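Local coordinates for fructokinase (Xylella fastidiosa Temecula1, PDB 3LJS), which probably phosphorylates fructose at the expense of ATP, as a member of the PfkB family of ribokinase-like carbohydrate kinases, at residues S137-D142 with E147-G152. Residues are numbered along the deposited sequence; the frame is centred on the assembly and turned at random.
Sequences SNSMTD and EVTFEG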
loop_
_atom_site.group_PDB
_atom_site.type_symbol
_atom_site.label_atom_id
_atom_site.label_comp_id
_atom_site.label_asym_id
_atom_site.label_seq_id
_atom_site.Cartn_x
_atom_site.Cartn_y
_atom_site.Cartn_z
ATOM N N SER B 137 11.376 -18.198 2.670
ATOM C CA SER B 137 12.446 -17.210 2.493
ATOM C C SER B 137 12.028 -15.740 2.522
ATOM O O SER B 137 12.884 -14.857 2.595
ATOM C CB SER B 137 13.228 -17.484 1.198
ATOM O OG SER B 137 12.461 -17.158 0.053
ATOM N N ASN B 138 10.730 -15.462 2.476
ATOM C CA ASN B 138 10.292 -14.071 2.498
ATOM C C ASN B 138 10.637 -13.378 3.806
ATOM O O ASN B 138 10.779 -12.156 3.846
ATOM C CB ASN B 138 8.795 -13.977 2.213
ATOM C CG ASN B 138 8.459 -14.431 0.811
ATOM O OD1 ASN B 138 9.100 -14.009 -0.156
ATOM N ND2 ASN B 138 7.460 -15.305 0.688
ATOM N N SER B 139 10.790 -14.155 4.872
ATOM C CA SER B 139 11.159 -13.580 6.162
ATOM C C SER B 139 12.687 -13.528 6.279
ATOM O O SER B 139 13.242 -13.554 7.379
ATOM C CB SER B 139 10.560 -14.395 7.317
ATOM O OG SER B 139 11.045 -15.726 7.321
HETATM N N MSE B 140 13.357 -13.451 5.132
HETATM C CA MSE B 140 14.817 -13.367 5.082
HETATM C C MSE B 140 15.250 -12.241 4.140
HETATM O O MSE B 140 16.427 -12.138 3.787
HETATM C CB MSE B 140 15.417 -14.682 4.568
HETATM C CG MSE B 140 15.171 -15.891 5.453
HETATM SE SE MSE B 140 15.863 -17.534 4.655
HETATM C CE MSE B 140 15.215 -18.761 6.016
ATOM N N THR B 141 14.301 -11.399 3.741
ATOM C CA THR B 141 14.578 -10.317 2.799
ATOM C C THR B 141 15.504 -9.193 3.281
ATOM O O THR B 141 15.976 -8.392 2.475
ATOM C CB THR B 141 13.256 -9.726 2.261
ATOM O OG1 THR B 141 12.387 -9.415 3.352
ATOM C CG2 THR B 141 12.570 -10.736 1.356
ATOM N N ASP B 142 15.746 -9.118 4.588
ATOM C CA ASP B 142 16.682 -8.137 5.132
ATOM C C ASP B 142 17.444 -8.843 6.252
ATOM O O ASP B 142 16.980 -9.863 6.770
ATOM C CB ASP B 142 15.962 -6.849 5.600
ATOM C CG ASP B 142 15.385 -6.941 7.002
ATOM O OD1 ASP B 142 14.404 -6.213 7.265
ATOM O OD2 ASP B 142 15.903 -7.699 7.847
ATOM N N GLU B 147 17.924 -13.110 10.454
ATOM C CA GLU B 147 18.533 -13.636 11.668
ATOM C C GLU B 147 17.457 -14.149 12.619
ATOM O O GLU B 147 17.652 -15.153 13.303
ATOM C CB GLU B 147 19.377 -12.560 12.364
ATOM C CG GLU B 147 19.846 -12.962 13.765
ATOM C CD GLU B 147 20.734 -14.203 13.777
ATOM O OE1 GLU B 147 20.915 -14.786 14.869
ATOM O OE2 GLU B 147 21.259 -14.591 12.709
ATOM N N VAL B 148 16.326 -13.453 12.665
ATOM C CA VAL B 148 15.211 -13.867 13.515
ATOM C C VAL B 148 14.690 -15.231 13.031
ATOM O O VAL B 148 14.392 -16.120 13.837
ATOM C CB VAL B 148 14.064 -12.824 13.470
ATOM C CG1 VAL B 148 12.819 -13.378 14.145
ATOM C CG2 VAL B 148 14.508 -11.529 14.170
ATOM N N THR B 149 14.600 -15.398 11.713
ATOM C CA THR B 149 14.123 -16.657 11.150
ATOM C C THR B 149 15.118 -17.784 11.478
ATOM O O THR B 149 14.714 -18.873 11.892
ATOM C CB THR B 149 13.926 -16.557 9.606
ATOM O OG1 THR B 149 13.053 -15.459 9.300
ATOM C CG2 THR B 149 13.297 -17.839 9.053
ATOM N N PHE B 150 16.413 -17.524 11.318
ATOM C CA PHE B 150 17.410 -18.547 11.611
ATOM C C PHE B 150 17.351 -18.945 13.085
ATOM O O PHE B 150 17.405 -20.129 13.412
ATOM C CB PHE B 150 18.822 -18.060 11.265
ATOM C CG PHE B 150 18.998 -17.658 9.822
ATOM C CD1 PHE B 150 18.414 -18.397 8.795
ATOM C CD2 PHE B 150 19.788 -16.559 9.487
ATOM C CE1 PHE B 150 18.614 -18.052 7.453
ATOM C CE2 PHE B 150 19.997 -16.204 8.148
ATOM C CZ PHE B 150 19.410 -16.951 7.132
ATOM N N GLU B 151 17.227 -17.954 13.968
ATOM C CA GLU B 151 17.159 -18.210 15.402
ATOM C C GLU B 151 15.926 -19.044 15.729
ATOM O O GLU B 151 15.972 -19.929 16.584
ATOM C CB GLU B 151 17.126 -16.888 16.179
ATOM C CG GLU B 151 17.114 -17.025 17.701
ATOM C CD GLU B 151 18.278 -17.856 18.256
ATOM O OE1 GLU B 151 19.345 -17.928 17.608
ATOM O OE2 GLU B 151 18.128 -18.429 19.359
ATOM N N GLY B 152 14.822 -18.754 15.047
ATOM C CA GLY B 152 13.614 -19.524 15.268
ATOM C C GLY B 152 13.830 -20.975 14.859
ATOM O O GLY B 152 13.385 -21.898 15.547
#
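S139 and T149 bring the backbones closest, their CA atoms 6.6 Å apart, where the loop leaving strand 130-136 turns back beside helix 143-158, the helix it leads into. This is a strand-loop-helix unit of the ribokinase-like fold: strand 130-136 lies inside the large, mainly parallel sheet, and D142 is the N-cap of the helix, its OD2 accepting from I145 N. Within the loop, a short 3-10 turn carries the hydrogen bond from M140 N to S137 O at 2.9 Å.

T149 OG1 sits 2.7 Å from S139 O and can donate its proton there, although I145 O, one turn back in the same helix, competes for it. With chi1 at -55°, T149 OG1 stands beside its own backbone N and faces S139, while CG2, anti to that N, is the branch that meets M140. S139 OG lies 2.8 Å from T149 OG1 and is hydrogen-bonded to C136 O, at the end of the strand; both hydroxyls are buried, with F10 of strand 6-10 packed against both side chains.

M140, a selenomethionine, runs extended beyond CG and crosses F150 at about a right angle. This is a Met-aromatic contact, with SE 5.1 Å from the ring centroid, 61° off the ring normal. The terminal methyl touches both helix residues: CE lies 3.7 Å from T149 CG2 and 3.8 Å from F150 CE1.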